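Local coordinates for protein hydrazine synthase alpha subunit (Candidatus Kuenenia stuttgartiensis, PDB 5C2V) that forms the hydrazine synthase complex with its beta and gamma partners and uses a heme c site to condense hydroxylamine with ammonia, yielding hydrazine, at residues Y223-N228 / D524-M529; D219-N224 / Y547-H552; D177-P182 / S242-N247; W428-C433 / V518-S523. One frame throughout, in Å; residues are numbered along the deposited sequence.

Contact 1 (Y223-N228 / D524-M529); sequences YNLSSN and DVPYYM. With HEC (heme c), chain B.
Tyr223 lays one face of its ring against the backbone of Asp524, with the carbonyl oxygen Asp524 O 3.0 Å above the ring plane and displaced toward the rim, near CD2 and CE2. CG stands anti to the carbonyl carbon (chi1 -67°), and at the far end of the ring the phenol oxygen Tyr223 OH comes 2.8 Å from Asp524 OD1. That hydrogen bond is weak, and its proton has a second acceptor within reach. The firmer partner of Asp524 OD1 is Arg549, which meets it in a salt bridge through NE. Ring and carboxylate planes are 35° apart. Further along, Pro526 CB lies 3.6 Å from the carbonyl oxygen Tyr223 O; the apolar part is Pro526 CG on Leu225 CG at 4.0 Å, the two side chains crossing at about a right angle. Behind this surface the loop is shaped by an Asx turn in which Asn224 OD1 accepts from Ser226 N at 2.9 Å, while Asn224 ND2 donates to Asn228 OD1. At the far end of 524-529, Met529 SD lies 3.5 Å from the heme meso carbon CHC. Residues 223-228 link strands 216-220 and 228-233, which lie in different antiparallel sheets, as expected of a beta-propeller's blade-to-blade connection; here it meets the middle-domain segment that runs into strand 527-532, whose Met529 lines the heme pocket.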
# COMPACT_ATOMS: atom_id res chain seq x y z
N TYR D 223 -24.31 -14.61 6.76
CA TYR D 223 -24.30 -15.13 5.40
C TYR D 223 -23.05 -14.86 4.54
O TYR D 223 -23.07 -15.12 3.33
CB TYR D 223 -25.58 -14.65 4.71
CG TYR D 223 -26.75 -15.32 5.38
CD1 TYR D 223 -27.43 -14.70 6.42
CD2 TYR D 223 -27.12 -16.61 5.03
CE1 TYR D 223 -28.48 -15.33 7.06
CE2 TYR D 223 -28.17 -17.24 5.66
CZ TYR D 223 -28.85 -16.60 6.67
OH TYR D 223 -29.89 -17.24 7.30
N ASN D 224 -21.99 -14.33 5.14
CA ASN D 224 -20.75 -14.01 4.43
C ASN D 224 -20.23 -15.16 3.55
O ASN D 224 -20.22 -16.31 3.96
CB ASN D 224 -19.66 -13.62 5.43
CG ASN D 224 -18.42 -13.02 4.77
OD1 ASN D 224 -18.29 -13.00 3.55
ND2 ASN D 224 -17.49 -12.54 5.59
N LEU D 225 -19.81 -14.81 2.33
CA LEU D 225 -19.30 -15.80 1.37
C LEU D 225 -17.91 -16.30 1.73
O LEU D 225 -17.44 -17.30 1.20
CB LEU D 225 -19.30 -15.21 -0.04
CG LEU D 225 -20.64 -15.27 -0.78
CD1 LEU D 225 -20.52 -14.69 -2.18
CD2 LEU D 225 -21.14 -16.71 -0.85
N SER D 226 -17.24 -15.58 2.63
CA SER D 226 -15.99 -16.06 3.20
C SER D 226 -16.20 -16.37 4.67
O SER D 226 -17.29 -16.17 5.20
CB SER D 226 -14.86 -15.04 3.00
OG SER D 226 -14.40 -15.05 1.66
N SER D 227 -15.15 -16.84 5.33
CA SER D 227 -15.29 -17.40 6.67
C SER D 227 -15.49 -16.36 7.78
O SER D 227 -14.70 -15.42 7.91
CB SER D 227 -14.07 -18.26 7.01
OG SER D 227 -14.00 -19.39 6.15
N ASN D 228 -16.55 -16.54 8.55
CA ASN D 228 -16.72 -15.84 9.82
C ASN D 228 -16.42 -16.80 10.96
O ASN D 228 -16.93 -17.92 10.97
CB ASN D 228 -18.14 -15.28 9.96
CG ASN D 228 -18.37 -14.05 9.09
OD1 ASN D 228 -17.43 -13.33 8.77
ND2 ASN D 228 -19.62 -13.82 8.73
N ASP D 524 -31.52 -13.41 4.10
CA ASP D 524 -30.69 -14.59 4.36
C ASP D 524 -29.81 -14.94 3.16
O ASP D 524 -29.43 -16.10 2.98
CB ASP D 524 -31.56 -15.79 4.74
CG ASP D 524 -32.17 -15.65 6.12
OD1 ASP D 524 -31.57 -14.99 6.98
OD2 ASP D 524 -33.26 -16.22 6.34
N VAL D 525 -29.49 -13.95 2.34
CA VAL D 525 -28.60 -14.14 1.20
C VAL D 525 -27.57 -13.01 1.15
O VAL D 525 -27.88 -11.86 1.47
CB VAL D 525 -29.37 -14.20 -0.14
CG1 VAL D 525 -30.27 -15.43 -0.18
CG2 VAL D 525 -30.18 -12.93 -0.36
N PRO D 526 -26.33 -13.33 0.76
CA PRO D 526 -25.27 -12.31 0.67
C PRO D 526 -25.50 -11.34 -0.50
O PRO D 526 -25.86 -11.78 -1.59
CB PRO D 526 -24.00 -13.13 0.46
CG PRO D 526 -24.48 -14.38 -0.20
CD PRO D 526 -25.83 -14.67 0.40
N TYR D 527 -25.28 -10.05 -0.27
CA TYR D 527 -25.51 -9.05 -1.31
C TYR D 527 -24.72 -7.77 -1.06
O TYR D 527 -24.23 -7.53 0.04
CB TYR D 527 -27.00 -8.72 -1.42
CG TYR D 527 -27.51 -7.78 -0.34
CD1 TYR D 527 -27.87 -8.25 0.91
CD2 TYR D 527 -27.63 -6.41 -0.59
CE1 TYR D 527 -28.33 -7.39 1.89
CE2 TYR D 527 -28.09 -5.55 0.39
CZ TYR D 527 -28.44 -6.04 1.62
OH TYR D 527 -28.90 -5.19 2.60
N TYR D 528 -24.60 -6.94 -2.10
CA TYR D 528 -24.05 -5.60 -1.95
C TYR D 528 -24.67 -4.65 -2.98
O TYR D 528 -25.50 -5.07 -3.79
CB TYR D 528 -22.52 -5.61 -2.08
CG TYR D 528 -21.99 -6.06 -3.42
CD1 TYR D 528 -21.68 -5.14 -4.41
CD2 TYR D 528 -21.79 -7.41 -3.69
CE1 TYR D 528 -21.19 -5.54 -5.64
CE2 TYR D 528 -21.30 -7.82 -4.92
CZ TYR D 528 -21.00 -6.89 -5.89
OH TYR D 528 -20.52 -7.29 -7.11
N MET D 529 -24.26 -3.39 -2.95
CA MET D 529 -24.93 -2.35 -3.74
C MET D 529 -23.97 -1.48 -4.55
O MET D 529 -22.78 -1.39 -4.24
CB MET D 529 -25.76 -1.46 -2.81
CG MET D 529 -24.95 -0.81 -1.70
SD MET D 529 -25.77 -0.91 -0.10
CE MET D 529 -25.77 -2.69 0.15
FE HEC B . -21.31 0.21 3.03
CHA HEC B . -18.17 -1.15 3.46
CHB HEC B . -22.48 -1.71 5.62
CHC HEC B . -24.54 1.25 2.37
CHD HEC B . -20.22 1.97 0.30
NA HEC B . -20.48 -1.16 4.30
C1A HEC B . -19.16 -1.59 4.30
C2A HEC B . -19.01 -2.58 5.34
C3A HEC B . -20.19 -2.74 5.94
C4A HEC B . -21.14 -1.85 5.30
CMA HEC B . -20.50 -3.69 7.11
CAA HEC B . -17.69 -3.31 5.69
CBA HEC B . -17.02 -2.65 6.88
CGA HEC B . -16.52 -1.27 6.53
O1A HEC B . -16.81 -0.32 7.29
O2A HEC B . -15.85 -1.13 5.48
NB HEC B . -23.20 -0.26 3.77
C1B HEC B . -23.37 -0.87 5.00
C2B HEC B . -24.66 -0.45 5.53
C3B HEC B . -25.23 0.36 4.64
C4B HEC B . -24.33 0.50 3.51
CMB HEC B . -25.26 -0.87 6.88
CAB HEC B . -26.61 1.04 4.81
CBB HEC B . -27.60 0.48 3.76
NC HEC B . -22.21 1.44 1.63
C1C HEC B . -23.57 1.65 1.48
C2C HEC B . -23.77 2.44 0.29
C3C HEC B . -22.59 2.54 -0.34
C4C HEC B . -21.57 1.98 0.53
CMC HEC B . -25.14 2.78 -0.34
CAC HEC B . -22.35 3.25 -1.69
CBC HEC B . -21.91 2.22 -2.75
ND HEC B . -19.48 0.38 2.03
C1D HEC B . -19.27 1.20 0.93
C2D HEC B . -17.88 1.11 0.53
C3D HEC B . -17.24 0.14 1.53
C4D HEC B . -18.31 -0.27 2.41
CMD HEC B . -17.20 1.86 -0.64
CAD HEC B . -15.77 -0.33 1.58
CBD HEC B . -15.48 -1.15 0.33
CGD HEC B . -14.04 -1.59 0.34
O1D HEC B . -13.57 -2.10 -0.70
O2D HEC B . -13.36 -1.42 1.39

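Contact 2 (D219-N224 / Y547-H552); sequences DQITYN and YLRPYH
Asp219 OD2 is gripped by both terminal nitrogens of Arg549, NH2 at 3.0 Å and NH1 at 3.3 Å, and also forms a salt bridge with Arg189. NH2 approaches along the syn lone pair, NH1 on the syn side but tilted out of the carboxylate plane; Asp219 OD1 receives a weak bond from NH2. The two side chains meet tip to tip, their planes 42° apart. The Arg549 chain is bent at chi2 and chi3 (-42° and -53°), placing CD and NE, while Gln220 O sits 3.5 Å above one face of the guanidinium. Tyr547 forms the other half of the contact. Over one face of its ring lie Tyr223 N, above the centre, and Thr222 CA, a CH-pi contact 4.2 Å from the centroid. Tyr223 turns its ring edge toward the Tyr547 face, centroids 6.0 Å apart, and the CB atoms of the two tyrosines touch at 3.7 Å. Thr222 and Tyr547 lie side by side, Thr222 CG2 3.4 Å from Tyr547 OH, which hydrogen-bonds Asp262. With carboxylates meeting all three of its nitrogens and the carbonyl Asp265 O also at NH1, the buried Arg549 is probably kept charged, and its salt bridges tie Asp219 of strand 216-220 to Asp524 of the middle domain.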
# COMPACT_ATOMS: atom_id res chain seq x y z
N ASP D 219 -29.82 -22.10 13.66
CA ASP D 219 -30.19 -21.05 12.72
C ASP D 219 -28.94 -20.30 12.28
O ASP D 219 -28.05 -20.03 13.09
CB ASP D 219 -31.20 -20.09 13.35
CG ASP D 219 -31.57 -18.94 12.44
OD1 ASP D 219 -31.77 -19.18 11.23
OD2 ASP D 219 -31.65 -17.79 12.92
N GLN D 220 -28.86 -19.95 10.99
CA GLN D 220 -27.68 -19.28 10.45
C GLN D 220 -27.82 -17.76 10.49
O GLN D 220 -28.64 -17.19 9.77
CB GLN D 220 -27.42 -19.74 9.02
CG GLN D 220 -26.17 -19.15 8.39
CD GLN D 220 -25.96 -19.63 6.97
OE1 GLN D 220 -26.67 -20.50 6.48
NE2 GLN D 220 -24.97 -19.04 6.29
N ILE D 221 -27.03 -17.12 11.35
CA ILE D 221 -27.14 -15.67 11.54
C ILE D 221 -26.20 -14.82 10.66
O ILE D 221 -26.38 -13.61 10.57
CB ILE D 221 -26.88 -15.30 13.01
CG1 ILE D 221 -25.44 -15.66 13.39
CG2 ILE D 221 -27.87 -16.01 13.91
CD1 ILE D 221 -25.10 -15.37 14.84
N THR D 222 -25.22 -15.45 10.02
CA THR D 222 -24.26 -14.71 9.18
C THR D 222 -24.10 -15.38 7.82
O THR D 222 -23.85 -16.58 7.74
CB THR D 222 -22.88 -14.59 9.85
OG1 THR D 222 -22.31 -15.89 10.03
CG2 THR D 222 -22.98 -13.88 11.19
N TYR D 223 -24.31 -14.61 6.76
CA TYR D 223 -24.30 -15.13 5.40
C TYR D 223 -23.05 -14.86 4.54
O TYR D 223 -23.07 -15.12 3.33
CB TYR D 223 -25.58 -14.65 4.71
CG TYR D 223 -26.75 -15.32 5.38
CD1 TYR D 223 -27.43 -14.70 6.42
CD2 TYR D 223 -27.12 -16.61 5.03
CE1 TYR D 223 -28.48 -15.33 7.06
CE2 TYR D 223 -28.17 -17.24 5.66
CZ TYR D 223 -28.85 -16.60 6.67
OH TYR D 223 -29.89 -17.24 7.30
N ASN D 224 -21.99 -14.33 5.14
CA ASN D 224 -20.75 -14.01 4.43
C ASN D 224 -20.23 -15.16 3.55
O ASN D 224 -20.22 -16.31 3.96
CB ASN D 224 -19.66 -13.62 5.43
CG ASN D 224 -18.42 -13.02 4.77
OD1 ASN D 224 -18.29 -13.00 3.55
ND2 ASN D 224 -17.49 -12.54 5.59
N TYR D 547 -26.15 -8.84 4.69
CA TYR D 547 -27.24 -9.80 4.77
C TYR D 547 -28.35 -9.30 5.68
O TYR D 547 -28.09 -8.69 6.72
CB TYR D 547 -26.72 -11.15 5.27
CG TYR D 547 -25.83 -11.05 6.48
CD1 TYR D 547 -24.46 -10.85 6.35
CD2 TYR D 547 -26.35 -11.14 7.76
CE1 TYR D 547 -23.64 -10.75 7.46
CE2 TYR D 547 -25.54 -11.05 8.88
CZ TYR D 547 -24.19 -10.85 8.72
OH TYR D 547 -23.38 -10.76 9.83
N LEU D 548 -29.59 -9.55 5.28
CA LEU D 548 -30.75 -9.18 6.08
C LEU D 548 -31.44 -10.41 6.63
O LEU D 548 -31.64 -11.39 5.91
CB LEU D 548 -31.73 -8.34 5.25
CG LEU D 548 -31.26 -6.98 4.74
CD1 LEU D 548 -32.28 -6.41 3.76
CD2 LEU D 548 -31.03 -6.02 5.90
N ARG D 549 -31.80 -10.37 7.90
CA ARG D 549 -32.66 -11.41 8.46
C ARG D 549 -34.08 -11.16 7.97
O ARG D 549 -34.40 -10.05 7.56
CB ARG D 549 -32.59 -11.41 10.00
CG ARG D 549 -31.21 -11.72 10.57
CD ARG D 549 -30.51 -12.86 9.83
NE ARG D 549 -31.33 -14.07 9.74
CZ ARG D 549 -31.35 -15.03 10.66
NH1 ARG D 549 -30.60 -14.94 11.75
NH2 ARG D 549 -32.13 -16.09 10.48
N PRO D 550 -34.93 -12.20 7.98
CA PRO D 550 -36.33 -12.05 7.54
C PRO D 550 -37.06 -10.90 8.24
O PRO D 550 -36.91 -10.74 9.45
CB PRO D 550 -36.95 -13.39 7.90
CG PRO D 550 -35.82 -14.36 7.80
CD PRO D 550 -34.61 -13.61 8.28
N TYR D 551 -37.79 -10.10 7.46
CA TYR D 551 -38.62 -9.00 7.96
C TYR D 551 -37.79 -7.85 8.54
O TYR D 551 -38.30 -6.76 8.78
CB TYR D 551 -39.61 -9.51 9.02
CG TYR D 551 -40.42 -8.43 9.68
CD1 TYR D 551 -41.45 -7.79 9.00
CD2 TYR D 551 -40.15 -8.03 10.99
CE1 TYR D 551 -42.20 -6.79 9.61
CE2 TYR D 551 -40.89 -7.04 11.60
CZ TYR D 551 -41.91 -6.42 10.90
OH TYR D 551 -42.65 -5.43 11.51
N HIS D 552 -36.49 -8.08 8.74
CA HIS D 552 -35.60 -7.04 9.23
C HIS D 552 -35.38 -5.97 8.19
O HIS D 552 -35.65 -6.16 7.00
CB HIS D 552 -34.26 -7.63 9.66
CG HIS D 552 -34.28 -8.25 11.02
ND1 HIS D 552 -35.09 -9.32 11.35
CD2 HIS D 552 -33.59 -7.95 12.15
CE1 HIS D 552 -34.90 -9.65 12.61
NE2 HIS D 552 -34.00 -8.83 13.12

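Contact 3 (D177-P182 / S242-N247); sequences DEFHNP and SSVQAN
Water-mediated bonding joins Glu178 to the end of strand 239-245. One water donates to Glu178 OE1 at 2.5 Å and to Val244 O at 2.7 Å, and accepts from Ala246 N at 2.6 Å, so the carboxylate reaches the backbone without a direct hydrogen bond across the contact. The other oxygen, OE2, lies beside Asn247 CA and takes its hydrogen bond from Trp545 NE1. The Glu178 chain runs extended beyond CG, chi2 165°, carrying CD past the methyl of Ala246. Apolar contacts come from Phe179, whose ring meets the strand end and the residue after it obliquely: CZ is 3.8 Å from Ala246 CB, and CE2 is 4.1 Å from Val244 CG1. Internal bonds shape the loop that presents these two side chains. Residues 177-180 form a type I beta turn closed by His180 N to Asp177 O, and Asp177 OD1 accepts from Asn181 N at 2.7 Å, met from above the carboxylate plane, and weakly from Phe179 N. The Asn247 side chain, about 7 Å from the bound heme, accepts from Arg503 through OD1. Strand 239-245 is the second of four in an antiparallel sheet, the up-and-down order of a beta-propeller blade, and a loop joining strands of the preceding sheet packs against its end.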
# COMPACT_ATOMS: atom_id res chain seq x y z
N ASP D 177 -14.73 -21.04 -0.60
CA ASP D 177 -14.76 -19.62 -0.28
C ASP D 177 -14.23 -18.81 -1.46
O ASP D 177 -14.05 -19.34 -2.56
CB ASP D 177 -13.97 -19.31 1.00
CG ASP D 177 -12.47 -19.57 0.87
OD1 ASP D 177 -11.99 -19.92 -0.23
OD2 ASP D 177 -11.77 -19.42 1.89
N GLU D 178 -13.99 -17.53 -1.23
CA GLU D 178 -13.55 -16.63 -2.29
C GLU D 178 -12.08 -16.85 -2.67
O GLU D 178 -11.62 -16.39 -3.71
CB GLU D 178 -13.80 -15.18 -1.88
CG GLU D 178 -15.28 -14.87 -1.70
CD GLU D 178 -15.54 -13.58 -0.95
OE1 GLU D 178 -15.03 -13.44 0.18
OE2 GLU D 178 -16.26 -12.71 -1.48
N PHE D 179 -11.35 -17.55 -1.81
CA PHE D 179 -9.97 -17.93 -2.09
C PHE D 179 -9.88 -19.34 -2.67
O PHE D 179 -8.79 -19.87 -2.87
CB PHE D 179 -9.11 -17.83 -0.83
CG PHE D 179 -8.90 -16.42 -0.35
CD1 PHE D 179 -8.49 -15.44 -1.23
CD2 PHE D 179 -9.11 -16.09 0.98
CE1 PHE D 179 -8.29 -14.14 -0.79
CE2 PHE D 179 -8.92 -14.79 1.42
CZ PHE D 179 -8.51 -13.82 0.53
N HIS D 180 -11.05 -19.93 -2.92
CA HIS D 180 -11.18 -21.30 -3.43
C HIS D 180 -10.65 -22.34 -2.45
O HIS D 180 -10.25 -23.44 -2.86
CB HIS D 180 -10.48 -21.45 -4.79
CG HIS D 180 -10.92 -20.45 -5.81
ND1 HIS D 180 -10.28 -19.25 -6.02
CD2 HIS D 180 -11.95 -20.48 -6.69
CE1 HIS D 180 -10.89 -18.58 -6.98
NE2 HIS D 180 -11.91 -19.31 -7.40
N ASN D 181 -10.64 -22.00 -1.17
CA ASN D 181 -10.38 -22.98 -0.12
C ASN D 181 -11.60 -23.88 0.02
O ASN D 181 -12.72 -23.43 -0.20
CB ASN D 181 -10.05 -22.30 1.21
CG ASN D 181 -8.76 -21.51 1.16
OD1 ASN D 181 -8.73 -20.32 1.46
ND2 ASN D 181 -7.67 -22.18 0.78
N PRO D 182 -11.39 -25.16 0.38
CA PRO D 182 -12.58 -26.02 0.44
C PRO D 182 -13.35 -25.89 1.75
O PRO D 182 -13.71 -26.91 2.35
CB PRO D 182 -11.98 -27.42 0.30
CG PRO D 182 -10.64 -27.29 0.97
CD PRO D 182 -10.15 -25.89 0.67
N SER D 242 -14.29 -12.53 14.03
CA SER D 242 -13.44 -12.18 12.90
C SER D 242 -14.16 -12.46 11.59
O SER D 242 -14.83 -13.48 11.44
CB SER D 242 -12.13 -12.97 12.96
OG SER D 242 -11.43 -12.72 14.16
N SER D 243 -14.01 -11.55 10.64
CA SER D 243 -14.67 -11.67 9.35
C SER D 243 -13.68 -11.49 8.21
O SER D 243 -12.89 -10.56 8.20
CB SER D 243 -15.80 -10.64 9.22
OG SER D 243 -16.52 -10.82 8.02
N VAL D 244 -13.73 -12.40 7.24
CA VAL D 244 -12.87 -12.28 6.08
C VAL D 244 -13.59 -11.53 4.98
O VAL D 244 -14.55 -12.04 4.40
CB VAL D 244 -12.43 -13.67 5.55
CG1 VAL D 244 -11.60 -13.52 4.28
CG2 VAL D 244 -11.66 -14.43 6.62
N GLN D 245 -13.15 -10.31 4.68
CA GLN D 245 -13.73 -9.59 3.57
C GLN D 245 -12.78 -9.69 2.39
O GLN D 245 -11.78 -8.97 2.30
CB GLN D 245 -13.98 -8.13 3.96
CG GLN D 245 -14.81 -7.96 5.23
CD GLN D 245 -16.27 -8.32 5.04
OE1 GLN D 245 -16.87 -7.99 4.01
NE2 GLN D 245 -16.84 -9.00 6.02
N ALA D 246 -13.11 -10.62 1.50
CA ALA D 246 -12.35 -10.89 0.29
C ALA D 246 -13.00 -10.42 -1.01
O ALA D 246 -12.44 -10.63 -2.08
CB ALA D 246 -12.06 -12.39 0.19
N ASN D 247 -14.18 -9.79 -0.93
CA ASN D 247 -15.05 -9.66 -2.11
C ASN D 247 -14.35 -9.02 -3.30
O ASN D 247 -13.88 -7.89 -3.23
CB ASN D 247 -16.30 -8.84 -1.76
CG ASN D 247 -17.28 -8.74 -2.92
OD1 ASN D 247 -17.20 -9.49 -3.89
ND2 ASN D 247 -18.22 -7.80 -2.82
O HOH W 1 -15.50 -11.70 1.85

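Contact 4 (W428-C433 / V518-S523); sequences WGTWIC and VTSQLS
Trp431 and Gln521 form the close-fitting side of this strand pair. Trp431 CG sits between the backbone N and the carbonyl carbon (chi1 68°), and the indole NE1 donates to Gln521 OE1 at 2.9 Å. The ring and amide planes are 88° apart; the acceptor lies in the indole plane, and the N-H approaches from above the carbonyl plane. Thr519 CG2 lies over one ring face, 3.2 Å above the plane and offset toward the rim. The backbones are fastened by paired bonds, Gly429 with Gln521 and Trp431 with Thr519; the bond from Trp431 N to Thr519 O is 2.9 Å long. This is antiparallel pairing inside a three-stranded mixed sheet: strand 428-433 is central, with 517-522 on one side and, parallel to it, 553-556 on the other. The last of these carries Cys556, which is covalently attached to the heme, and Trp431 and Ile432 belong to the heme pocket. On the opposite face, Ile432 CB packs on Val518 CG2 at 3.6 Å, and Thr430 CG2 lies beside Ser520 OG, whose hydrogen bond goes to Ser590. Side-chain packing is slacker at the end near Ser523, although Trp428 CB still approaches Gln521 O. The side chains of Trp428 and Leu522 diverge there, the Trp428 ring comes no nearer to Ser520 than 3.9 Å (CZ3 to OG), and Ser523 OG turns to Ser427 for its hydrogen bond.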
# COMPACT_ATOMS: atom_id res chain seq x y z
N TRP D 428 -38.00 -12.15 2.95
CA TRP D 428 -37.53 -10.85 2.48
C TRP D 428 -37.41 -9.81 3.59
O TRP D 428 -37.92 -10.00 4.70
CB TRP D 428 -38.45 -10.33 1.37
CG TRP D 428 -39.89 -10.19 1.75
CD1 TRP D 428 -40.82 -11.19 1.83
CD2 TRP D 428 -40.58 -8.98 2.08
NE1 TRP D 428 -42.04 -10.67 2.20
CE2 TRP D 428 -41.91 -9.32 2.36
CE3 TRP D 428 -40.19 -7.64 2.18
CZ2 TRP D 428 -42.86 -8.37 2.73
CZ3 TRP D 428 -41.13 -6.70 2.54
CH2 TRP D 428 -42.45 -7.07 2.81
N GLY D 429 -36.72 -8.72 3.28
CA GLY D 429 -36.43 -7.67 4.24
C GLY D 429 -36.18 -6.36 3.52
O GLY D 429 -36.38 -6.27 2.32
N THR D 430 -35.74 -5.33 4.25
CA THR D 430 -35.56 -4.01 3.64
C THR D 430 -34.23 -3.33 4.00
O THR D 430 -33.57 -3.68 4.98
CB THR D 430 -36.70 -3.05 4.04
OG1 THR D 430 -36.79 -2.97 5.47
CG2 THR D 430 -38.03 -3.52 3.48
N TRP D 431 -33.84 -2.35 3.19
CA TRP D 431 -32.73 -1.49 3.59
C TRP D 431 -32.88 -0.08 3.01
O TRP D 431 -33.49 0.11 1.95
CB TRP D 431 -31.39 -2.10 3.18
CG TRP D 431 -31.12 -2.16 1.71
CD1 TRP D 431 -31.33 -3.23 0.88
CD2 TRP D 431 -30.55 -1.13 0.90
NE1 TRP D 431 -30.94 -2.92 -0.40
CE2 TRP D 431 -30.47 -1.63 -0.42
CE3 TRP D 431 -30.12 0.18 1.15
CZ2 TRP D 431 -29.97 -0.87 -1.47
CZ3 TRP D 431 -29.63 0.93 0.10
CH2 TRP D 431 -29.55 0.40 -1.20
N ILE D 432 -32.32 0.89 3.72
CA ILE D 432 -32.45 2.29 3.36
C ILE D 432 -31.17 3.09 3.65
O ILE D 432 -30.57 2.97 4.73
CB ILE D 432 -33.65 2.94 4.09
CG1 ILE D 432 -33.67 4.46 3.87
CG2 ILE D 432 -33.61 2.62 5.58
CD1 ILE D 432 -34.85 5.15 4.52
N CYS D 433 -30.77 3.89 2.67
CA CYS D 433 -29.67 4.83 2.82
C CYS D 433 -30.20 6.25 2.71
O CYS D 433 -30.92 6.58 1.77
CB CYS D 433 -28.59 4.57 1.77
SG CYS D 433 -27.13 5.63 1.93
N VAL D 518 -34.55 3.51 -0.64
CA VAL D 518 -35.02 2.43 0.23
C VAL D 518 -35.63 1.32 -0.63
O VAL D 518 -36.26 1.60 -1.65
CB VAL D 518 -36.06 2.94 1.26
CG1 VAL D 518 -37.25 3.59 0.56
CG2 VAL D 518 -36.52 1.82 2.18
N THR D 519 -35.43 0.07 -0.23
CA THR D 519 -35.98 -1.03 -1.00
C THR D 519 -36.26 -2.29 -0.18
O THR D 519 -35.71 -2.47 0.92
CB THR D 519 -35.05 -1.42 -2.16
OG1 THR D 519 -35.77 -2.20 -3.12
CG2 THR D 519 -33.87 -2.23 -1.65
N SER D 520 -37.12 -3.13 -0.73
CA SER D 520 -37.38 -4.47 -0.21
C SER D 520 -36.70 -5.48 -1.12
O SER D 520 -36.70 -5.32 -2.34
CB SER D 520 -38.88 -4.74 -0.11
OG SER D 520 -39.54 -3.73 0.63
N GLN D 521 -36.14 -6.53 -0.53
CA GLN D 521 -35.37 -7.51 -1.29
C GLN D 521 -35.24 -8.83 -0.55
O GLN D 521 -35.77 -8.99 0.55
CB GLN D 521 -33.99 -6.96 -1.60
CG GLN D 521 -33.15 -6.73 -0.36
CD GLN D 521 -31.70 -6.45 -0.68
OE1 GLN D 521 -31.39 -5.55 -1.47
NE2 GLN D 521 -30.80 -7.22 -0.09
N LEU D 522 -34.50 -9.76 -1.15
CA LEU D 522 -34.26 -11.07 -0.57
C LEU D 522 -33.54 -10.97 0.77
O LEU D 522 -32.79 -10.03 1.02
CB LEU D 522 -33.45 -11.94 -1.52
CG LEU D 522 -34.08 -12.35 -2.85
CD1 LEU D 522 -33.01 -12.73 -3.86
CD2 LEU D 522 -35.04 -13.51 -2.64
N SER D 523 -33.77 -11.96 1.64
CA SER D 523 -33.11 -12.00 2.94
C SER D 523 -32.41 -13.35 3.12
O SER D 523 -32.67 -14.29 2.37
CB SER D 523 -34.12 -11.77 4.06
OG SER D 523 -35.05 -12.84 4.15

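Overall arrangement
Contacts 2, 3 and 4 are buried, whereas contact 1 is only partly so, although it lies nearest the centre of the chain. Contacts 1 and 2 share Tyr223 and Asn224 and join the same propeller connection to two pieces of the middle domain, which also touch each other through backbone atoms of Asp524 and Leu548. Contact 3 stays within the propeller and adjoins contact 1 through Asn228 and Ser243. Contact 4 is regular sheet pairing by backbone bonds, unlike the charged grip of contact 2 or the water bridge of contact 3. It neighbours contact 2 through Trp428 and Tyr551, but is separated from contact 3 by about 13 Å between nearest atoms.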